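PDB 3VA7: KLLA0E08119p from Kluyveromyces lactis, which probably catalyses the biotin- and ATP-dependent carboxylation of urea, this fragment carrying the biotin carboxylase, carboxyltransferase and biotin carrier domains. Local coordinates for residues H1006-T1011 with V1124-A1129. Numbering follows the deposited sequence.
Sequences HRYLGT and VAFQEA
F1126, near the C-terminal end of helix 1120-1128, reaches across to the loop that follows strand 997-1001 in the carboxyltransferase domain, where its ring meets R1007 and Y1008. With CG anti to the backbone N (chi1 179°), the side chain extends from the helix and delivers its far rim to the loop. There R1007 O lies 3.7 Å from both CE2 and CZ of F1126, at the ring edge near its plane, an approach consistent with a weak C-H to oxygen attraction. CZ of F1126 also approaches CE1 of Y1008, at 4.2 Å. The two rings meet edge to edge, their planes turned by about 35°, though the side chains run at about a right angle to each other. The loop belongs to the part of the carboxyltransferase domain formed by subdomains C and D; the helix follows more than a hundred residues later, and just beyond its end L1009 packs on Q1130 and A1135. Y1008 is buried, its ring having H1006 O 4.1 Å above the centre of one face and packing also on M978 of helix 972-979. The R1007 guanidinium turns to strand 997-1001 instead, where NH2 hydrogen-bonds to P1001 O.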
loop_
_atom_site.group_PDB
_atom_site.type_symbol
_atom_site.label_atom_id
_atom_site.label_comp_id
_atom_site.label_asym_id
_atom_site.label_seq_id
_atom_site.Cartn_x
_atom_site.Cartn_y
_atom_site.Cartn_z
ATOM N N HIS A 1006 -4.488 35.517 9.430
ATOM C CA HIS A 1006 -3.852 34.273 9.796
ATOM C C HIS A 1006 -2.825 33.916 8.783
ATOM O O HIS A 1006 -2.272 32.815 8.789
ATOM C CB HIS A 1006 -4.857 33.170 9.974
ATOM C CG HIS A 1006 -5.545 33.220 11.290
ATOM N ND1 HIS A 1006 -6.751 32.597 11.528
ATOM C CD2 HIS A 1006 -5.198 33.836 12.443
ATOM C CE1 HIS A 1006 -7.116 32.819 12.770
ATOM N NE2 HIS A 1006 -6.190 33.569 13.349
ATOM N N ARG A 1007 -2.539 34.867 7.907
ATOM C CA ARG A 1007 -1.699 34.566 6.775
ATOM C C ARG A 1007 -0.398 35.210 7.049
ATOM O O ARG A 1007 -0.314 36.421 7.067
ATOM C CB ARG A 1007 -2.308 35.054 5.462
ATOM C CG ARG A 1007 -3.637 34.451 5.226
ATOM C CD ARG A 1007 -4.398 35.103 4.114
ATOM N NE ARG A 1007 -5.725 34.509 4.030
ATOM C CZ ARG A 1007 -6.707 34.948 3.230
ATOM N NH1 ARG A 1007 -6.509 35.981 2.423
ATOM N NH2 ARG A 1007 -7.912 34.349 3.259
ATOM N N TYR A 1008 0.606 34.364 7.239
ATOM C CA TYR A 1008 1.933 34.725 7.671
ATOM C C TYR A 1008 2.913 34.660 6.513
ATOM O O TYR A 1008 2.792 33.801 5.603
ATOM C CB TYR A 1008 2.318 33.722 8.750
ATOM C CG TYR A 1008 1.522 33.903 10.057
ATOM C CD1 TYR A 1008 0.974 35.149 10.372
ATOM C CD2 TYR A 1008 1.388 32.863 10.997
ATOM C CE1 TYR A 1008 0.281 35.373 11.541
ATOM C CE2 TYR A 1008 0.705 33.076 12.225
ATOM C CZ TYR A 1008 0.141 34.346 12.484
ATOM O OH TYR A 1008 -0.561 34.659 13.667
ATOM N N LEU A 1009 3.886 35.571 6.506
ATOM C CA LEU A 1009 4.985 35.449 5.566
ATOM C C LEU A 1009 5.794 34.166 5.846
ATOM O O LEU A 1009 5.682 33.560 6.916
ATOM C CB LEU A 1009 5.870 36.647 5.713
ATOM C CG LEU A 1009 5.397 38.062 5.341
ATOM C CD1 LEU A 1009 6.602 38.985 5.480
ATOM C CD2 LEU A 1009 4.851 38.119 3.880
ATOM N N GLY A 1010 6.630 33.750 4.913
ATOM C CA GLY A 1010 7.341 32.489 5.079
ATOM C C GLY A 1010 8.143 32.221 3.846
ATOM O O GLY A 1010 8.473 33.159 3.110
ATOM N N THR A 1011 8.455 30.962 3.595
ATOM C CA THR A 1011 9.142 30.583 2.390
ATOM C C THR A 1011 9.124 29.061 2.356
ATOM O O THR A 1011 8.901 28.407 3.375
ATOM C CB THR A 1011 10.630 31.047 2.337
ATOM O OG1 THR A 1011 11.190 30.675 1.074
ATOM C CG2 THR A 1011 11.513 30.340 3.412
ATOM N N VAL A 1124 -7.196 45.259 7.797
ATOM C CA VAL A 1124 -6.349 46.229 7.086
ATOM C C VAL A 1124 -5.120 46.658 7.875
ATOM O O VAL A 1124 -4.026 46.658 7.364
ATOM C CB VAL A 1124 -7.160 47.446 6.614
ATOM C CG1 VAL A 1124 -6.243 48.459 5.862
ATOM C CG2 VAL A 1124 -8.338 46.966 5.717
ATOM N N ALA A 1125 -5.331 47.023 9.126
ATOM C CA ALA A 1125 -4.263 47.194 10.108
ATOM C C ALA A 1125 -3.264 46.027 10.038
ATOM O O ALA A 1125 -2.035 46.267 9.938
ATOM C CB ALA A 1125 -4.857 47.265 11.504
ATOM N N PHE A 1126 -3.776 44.781 10.105
ATOM C CA PHE A 1126 -2.902 43.607 9.994
ATOM C C PHE A 1126 -2.079 43.612 8.700
ATOM O O PHE A 1126 -0.885 43.396 8.743
ATOM C CB PHE A 1126 -3.646 42.271 10.175
ATOM C CG PHE A 1126 -2.754 41.083 10.025
ATOM C CD1 PHE A 1126 -2.175 40.486 11.138
ATOM C CD2 PHE A 1126 -2.435 40.591 8.762
ATOM C CE1 PHE A 1126 -1.300 39.401 10.992
ATOM C CE2 PHE A 1126 -1.566 39.515 8.607
ATOM C CZ PHE A 1126 -1.007 38.919 9.724
ATOM N N GLN A 1127 -2.721 43.896 7.568
ATOM C CA GLN A 1127 -2.085 43.846 6.250
ATOM C C GLN A 1127 -1.054 44.930 5.993
ATOM O O GLN A 1127 -0.009 44.687 5.388
ATOM C CB GLN A 1127 -3.145 43.904 5.154
ATOM C CG GLN A 1127 -3.598 42.545 4.700
ATOM C CD GLN A 1127 -4.898 42.560 3.880
ATOM O OE1 GLN A 1127 -5.674 43.519 3.905
ATOM N NE2 GLN A 1127 -5.136 41.476 3.160
ATOM N N GLU A 1128 -1.365 46.141 6.430
ATOM C CA GLU A 1128 -0.506 47.277 6.135
ATOM C C GLU A 1128 0.823 47.075 6.878
ATOM O O GLU A 1128 1.885 47.410 6.370
ATOM C CB GLU A 1128 -1.224 48.587 6.517
ATOM C CG GLU A 1128 -1.077 49.710 5.465
ATOM C CD GLU A 1128 -2.399 50.483 5.187
ATOM O OE1 GLU A 1128 -2.528 51.058 4.076
ATOM O OE2 GLU A 1128 -3.310 50.524 6.059
ATOM N N ALA A 1129 0.742 46.445 8.049
ATOM C CA ALA A 1129 1.886 46.250 8.928
ATOM C C ALA A 1129 2.612 44.915 8.757
ATOM O O ALA A 1129 3.156 44.400 9.734
ATOM C CB ALA A 1129 1.443 46.391 10.366
#